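Local coordinates for OmpT protein (Vibrio cholerae serotype O1, PDB 6EHD), which probably acts as a general diffusion porin, forming a beta-barrel channel for small solutes across the outer membrane, at residues 8-20 with 32-45. The protein carries 1 engineered substitution. Sequence-based numbering, arbitrary orientation. Where two conformers were deposited one is given.
Sequences AGTVDFYGQLRTE and GSGSSRAGVDANYT. With C8E ((hydroxyethyloxy)tri(ethyloxy)octane), chain G.
Arg-18 and Arg-37 lay their guanidinium groups nearly flat on one another, planes 11° apart and centres 4.3 Å apart, on the pore-facing side of a porin hairpin. Each is held by a residue of its own segment. Arg-18, extended from CG to NE, sends NE to Gln-16 OE1 (3.0 Å), which lies in the guanidinium plane; Arg-18 NH2 is also hydrogen-bonded to Gly-301 O. Arg-37 is bent at chi2 and chi3, which curls it back to grip Ser-35 O side-on with NE and NH2. The Gln-16 amide stacks on Arg-37, 26° from its plane. C8E O21, the terminal oxygen of a detergent whose placing here is less certain, accepts a bond from Arg-37 NH2 (3.3 Å); Arg-37 also forms a salt bridge to a buffer sulfonate. Such arginines are consistent with the positively charged wall of a porin constriction.

Nearby, Ser-36 OG replaces a backbone carbonyl as acceptor for Arg-18 N (2.9 Å), where the regular antiparallel ladder ends. The Tyr-14 ring folds over Gly-39, whose CA makes an off-centre CH-pi contact. Glycine suits this place, because a CB would clash with the tyrosine hydroxyl, itself bonded to Glu-57. The outward side is apolar: Val-11 CG1 meets Val-40 CG2 (3.6 Å), which also covers one face of Phe-13, as fits a membrane-facing surface. Asp-12 and Phe-13 belong to a calcium site seen in this protein but empty here.

Strand 30-47 continues the barrel wall into strand 50-59, while the other edge of strand 9-24 pairs with strands 2-6 and 314-324, closing the barrel.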
loop_
_atom_site.group_PDB
_atom_site.type_symbol
_atom_site.label_atom_id
_atom_site.label_comp_id
_atom_site.label_asym_id
_atom_site.label_seq_id
_atom_site.Cartn_x
_atom_site.Cartn_y
_atom_site.Cartn_z
ATOM N N ALA A 8 13.527 -15.332 -26.535
ATOM C CA ALA A 8 12.901 -14.014 -26.652
ATOM C C ALA A 8 11.611 -13.960 -25.793
ATOM O O ALA A 8 11.109 -12.855 -25.467
ATOM C CB ALA A 8 12.559 -13.723 -28.105
ATOM N N GLY A 9 11.054 -15.141 -25.466
ATOM C CA GLY A 9 9.913 -15.269 -24.535
ATOM C C GLY A 9 10.322 -15.924 -23.206
ATOM O O GLY A 9 11.190 -16.792 -23.215
ATOM N N THR A 10 9.706 -15.514 -22.090
ATOM C CA THR A 10 9.869 -16.170 -20.747
ATOM C C THR A 10 8.537 -16.322 -20.064
ATOM O O THR A 10 7.660 -15.424 -20.150
ATOM C CB THR A 10 10.786 -15.322 -19.853
ATOM O OG1 THR A 10 10.372 -13.945 -19.939
ATOM C CG2 THR A 10 12.226 -15.411 -20.312
ATOM N N VAL A 11 8.319 -17.468 -19.405
ATOM C CA VAL A 11 7.133 -17.697 -18.645
ATOM C C VAL A 11 7.689 -17.990 -17.177
ATOM O O VAL A 11 8.512 -18.888 -17.037
ATOM C CB VAL A 11 6.284 -18.818 -19.219
ATOM C CG1 VAL A 11 5.042 -19.047 -18.389
ATOM C CG2 VAL A 11 5.786 -18.456 -20.646
ATOM N N ASP A 12 7.322 -17.164 -16.177
ATOM C CA ASP A 12 7.850 -17.318 -14.795
ATOM C C ASP A 12 6.709 -17.657 -13.872
ATOM O O ASP A 12 5.779 -16.915 -13.727
ATOM C CB ASP A 12 8.563 -16.049 -14.356
ATOM C CG ASP A 12 9.830 -15.788 -15.167
ATOM O OD1 ASP A 12 10.645 -16.699 -15.306
ATOM O OD2 ASP A 12 9.991 -14.666 -15.680
ATOM N N PHE A 13 6.763 -18.839 -13.253
ATOM C CA PHE A 13 5.781 -19.231 -12.225
ATOM C C PHE A 13 6.377 -18.780 -10.862
ATOM O O PHE A 13 7.546 -19.023 -10.628
ATOM C CB PHE A 13 5.501 -20.734 -12.175
ATOM C CG PHE A 13 4.633 -21.215 -13.292
ATOM C CD1 PHE A 13 5.173 -21.391 -14.556
ATOM C CD2 PHE A 13 3.287 -21.473 -13.084
ATOM C CE1 PHE A 13 4.393 -21.857 -15.597
ATOM C CE2 PHE A 13 2.493 -21.942 -14.122
ATOM C CZ PHE A 13 3.048 -22.111 -15.383
ATOM N N TYR A 14 5.625 -18.028 -10.060
ATOM C CA TYR A 14 6.238 -17.380 -8.832
ATOM C C TYR A 14 5.217 -17.423 -7.732
ATOM O O TYR A 14 4.055 -17.651 -7.994
ATOM C CB TYR A 14 6.695 -15.899 -9.097
ATOM C CG TYR A 14 5.522 -14.982 -9.304
ATOM C CD1 TYR A 14 4.897 -14.820 -10.608
ATOM C CD2 TYR A 14 4.973 -14.250 -8.239
ATOM C CE1 TYR A 14 3.781 -14.018 -10.753
ATOM C CE2 TYR A 14 3.862 -13.487 -8.393
ATOM C CZ TYR A 14 3.271 -13.337 -9.693
ATOM O OH TYR A 14 2.138 -12.583 -9.746
ATOM N N GLY A 15 5.641 -17.181 -6.462
ATOM C CA GLY A 15 4.669 -17.018 -5.412
ATOM C C GLY A 15 5.350 -16.876 -4.001
ATOM O O GLY A 15 6.606 -16.881 -3.920
ATOM N N GLN A 16 4.479 -16.851 -3.014
ATOM C CA GLN A 16 4.887 -16.813 -1.546
ATOM C C GLN A 16 3.919 -17.593 -0.727
ATOM O O GLN A 16 2.678 -17.418 -0.881
ATOM C CB GLN A 16 4.868 -15.361 -0.985
ATOM C CG GLN A 16 5.799 -14.410 -1.641
ATOM C CD GLN A 16 5.756 -13.031 -1.031
ATOM O OE1 GLN A 16 5.628 -12.876 0.203
ATOM N NE2 GLN A 16 5.815 -12.006 -1.911
ATOM N N LEU A 17 4.422 -18.448 0.181
ATOM C CA LEU A 17 3.571 -18.937 1.274
ATOM C C LEU A 17 3.996 -18.271 2.603
ATOM O O LEU A 17 5.181 -18.074 2.808
ATOM C CB LEU A 17 3.698 -20.458 1.502
ATOM C CG LEU A 17 3.473 -21.295 0.222
ATOM C CD1 LEU A 17 3.757 -22.776 0.510
ATOM C CD2 LEU A 17 2.021 -21.097 -0.187
ATOM N N ARG A 18 3.022 -17.824 3.361
ATOM C CA ARG A 18 3.256 -17.086 4.637
ATOM C C ARG A 18 2.535 -17.769 5.827
ATOM O O ARG A 18 1.380 -18.203 5.706
ATOM C CB ARG A 18 2.752 -15.628 4.538
ATOM C CG ARG A 18 3.306 -14.848 3.307
ATOM C CD ARG A 18 2.983 -13.360 3.398
ATOM N NE ARG A 18 3.569 -12.564 2.356
ATOM C CZ ARG A 18 3.508 -11.232 2.294
ATOM N NH1 ARG A 18 4.080 -10.618 1.306
ATOM N NH2 ARG A 18 2.799 -10.534 3.160
ATOM N N THR A 19 3.195 -17.805 6.988
ATOM C CA THR A 19 2.531 -18.098 8.281
ATOM C C THR A 19 2.806 -16.939 9.263
ATOM O O THR A 19 3.965 -16.618 9.506
ATOM C CB THR A 19 3.158 -19.391 8.842
ATOM O OG1 THR A 19 2.941 -20.476 7.908
ATOM C CG2 THR A 19 2.601 -19.764 10.194
ATOM N N GLU A 20 1.766 -16.327 9.774
ATOM C CA GLU A 20 1.861 -15.110 10.656
ATOM C C GLU A 20 0.948 -15.284 11.898
ATOM O O GLU A 20 -0.204 -15.785 11.768
ATOM C CB GLU A 20 1.447 -13.844 9.832
ATOM C CG GLU A 20 2.532 -13.549 8.744
ATOM C CD GLU A 20 2.300 -12.286 7.858
ATOM O OE1 GLU A 20 1.159 -11.928 7.679
ATOM O OE2 GLU A 20 3.275 -11.830 7.205
ATOM N N GLY A 32 -2.605 -17.546 10.860
ATOM C CA GLY A 32 -3.280 -17.447 9.528
ATOM C C GLY A 32 -3.801 -16.130 8.906
ATOM O O GLY A 32 -4.555 -16.171 7.900
ATOM N N SER A 33 -3.331 -14.960 9.343
ATOM C CA SER A 33 -3.543 -13.709 8.514
ATOM C C SER A 33 -2.518 -13.574 7.357
ATOM O O SER A 33 -2.589 -12.624 6.524
ATOM C CB SER A 33 -3.478 -12.441 9.408
ATOM O OG SER A 33 -2.214 -12.378 10.103
ATOM N N GLY A 34 -1.541 -14.494 7.310
ATOM C CA GLY A 34 -0.511 -14.463 6.283
ATOM C C GLY A 34 -1.056 -14.540 4.865
ATOM O O GLY A 34 -1.520 -15.632 4.500
ATOM N N SER A 35 -0.859 -13.426 4.096
ATOM C CA SER A 35 -1.216 -13.194 2.669
ATOM C C SER A 35 -0.438 -13.974 1.510
ATOM O O SER A 35 0.163 -13.454 0.595
ATOM C CB SER A 35 -1.094 -11.767 2.368
ATOM O OG SER A 35 -1.709 -11.537 1.140
ATOM N N SER A 36 -0.711 -15.237 1.440
ATOM C CA SER A 36 -0.052 -16.107 0.480
ATOM C C SER A 36 -0.618 -15.903 -0.962
ATOM O O SER A 36 -1.799 -15.601 -1.113
ATOM C CB SER A 36 -0.262 -17.560 0.943
ATOM O OG SER A 36 0.319 -17.784 2.256
ATOM N N ARG A 37 0.204 -16.162 -1.950
ATOM C CA ARG A 37 -0.216 -15.967 -3.366
ATOM C C ARG A 37 0.593 -16.790 -4.330
ATOM O O ARG A 37 1.681 -17.224 -4.014
ATOM C CB ARG A 37 -0.082 -14.414 -3.704
ATOM C CG ARG A 37 1.301 -13.920 -4.046
ATOM C CD ARG A 37 2.253 -13.547 -2.911
ATOM N NE ARG A 37 1.732 -12.713 -1.824
ATOM C CZ ARG A 37 1.821 -11.383 -1.735
ATOM N NH1 ARG A 37 2.424 -10.668 -2.639
ATOM N NH2 ARG A 37 1.279 -10.820 -0.688
ATOM N N ALA A 38 0.086 -16.961 -5.593
ATOM C CA ALA A 38 0.830 -17.639 -6.600
ATOM C C ALA A 38 0.381 -17.070 -7.988
ATOM O O ALA A 38 -0.747 -16.794 -8.178
ATOM C CB ALA A 38 0.503 -19.159 -6.588
ATOM N N GLY A 39 1.297 -16.879 -8.889
ATOM C CA GLY A 39 0.919 -16.342 -10.258
ATOM C C GLY A 39 1.829 -16.847 -11.378
ATOM O O GLY A 39 2.782 -17.634 -11.148
ATOM N N VAL A 40 1.556 -16.337 -12.605
ATOM C CA VAL A 40 2.403 -16.522 -13.770
ATOM C C VAL A 40 2.558 -15.180 -14.472
ATOM O O VAL A 40 1.580 -14.405 -14.537
ATOM C CB VAL A 40 1.828 -17.603 -14.690
ATOM C CG1 VAL A 40 0.405 -17.318 -15.072
ATOM C CG2 VAL A 40 2.678 -17.809 -15.926
ATOM N N ASP A 41 3.792 -14.897 -14.848
ATOM C CA ASP A 41 4.257 -13.663 -15.504
ATOM C C ASP A 41 4.953 -14.051 -16.823
ATOM O O ASP A 41 6.100 -14.572 -16.847
ATOM C CB ASP A 41 5.224 -12.903 -14.593
ATOM C CG ASP A 41 5.541 -11.497 -15.108
ATOM O OD1 ASP A 41 4.882 -10.979 -16.052
ATOM O OD2 ASP A 41 6.447 -10.853 -14.558
ATOM N N ALA A 42 4.262 -13.790 -17.947
ATOM C CA ALA A 42 4.779 -14.091 -19.291
ATOM C C ALA A 42 5.204 -12.790 -20.041
ATOM O O ALA A 42 4.461 -11.803 -20.012
ATOM C CB ALA A 42 3.693 -14.832 -20.074
ATOM N N ASN A 43 6.415 -12.772 -20.579
ATOM C CA ASN A 43 6.998 -11.610 -21.276
ATOM C C ASN A 43 7.511 -12.045 -22.649
ATOM O O ASN A 43 8.049 -13.154 -22.813
ATOM C CB ASN A 43 8.103 -10.888 -20.463
ATOM C CG ASN A 43 7.514 -10.200 -19.207
ATOM O OD1 ASN A 43 7.042 -9.044 -19.283
ATOM N ND2 ASN A 43 7.394 -10.957 -18.080
ATOM N N TYR A 44 7.315 -11.179 -23.645
ATOM C CA TYR A 44 7.825 -11.466 -24.968
ATOM C C TYR A 44 8.307 -10.177 -25.620
ATOM O O TYR A 44 7.538 -9.226 -25.729
ATOM C CB TYR A 44 6.715 -12.173 -25.789
ATOM C CG TYR A 44 7.229 -12.614 -27.148
ATOM C CD1 TYR A 44 7.860 -13.853 -27.309
ATOM C CD2 TYR A 44 7.128 -11.780 -28.271
ATOM C CE1 TYR A 44 8.370 -14.250 -28.564
ATOM C CE2 TYR A 44 7.639 -12.164 -29.528
ATOM C CZ TYR A 44 8.250 -13.398 -29.678
ATOM O OH TYR A 44 8.729 -13.785 -30.917
ATOM N N THR A 45 9.555 -10.159 -26.066
ATOM C CA THR A 45 10.156 -9.030 -26.749
ATOM C C THR A 45 9.962 -9.197 -28.261
ATOM O O THR A 45 10.404 -10.182 -28.858
ATOM C CB THR A 45 11.683 -8.967 -26.402
ATOM O OG1 THR A 45 11.825 -8.732 -25.016
ATOM C CG2 THR A 45 12.404 -7.835 -27.094
HETATM C C11 C8E G . 11.401 -2.874 3.798
HETATM O O12 C8E G . 10.609 -4.079 3.989
HETATM C C13 C8E G . 9.214 -3.757 4.232
HETATM C C14 C8E G . 8.338 -4.999 4.226
HETATM O O15 C8E G . 8.371 -5.458 2.853
HETATM C C16 C8E G . 8.222 -6.824 2.586
HETATM C C17 C8E G . 6.769 -6.954 2.593
HETATM O O18 C8E G . 6.244 -7.590 1.433
HETATM C C19 C8E G . 4.869 -7.988 1.286
HETATM C C20 C8E G . 3.537 -7.542 0.572
HETATM O O21 C8E G . 2.191 -8.140 0.977
HETATM O O HOH W 1 8.370 -13.683 -17.585
HETATM O O HOH W 2 0.614 -11.267 5.019
#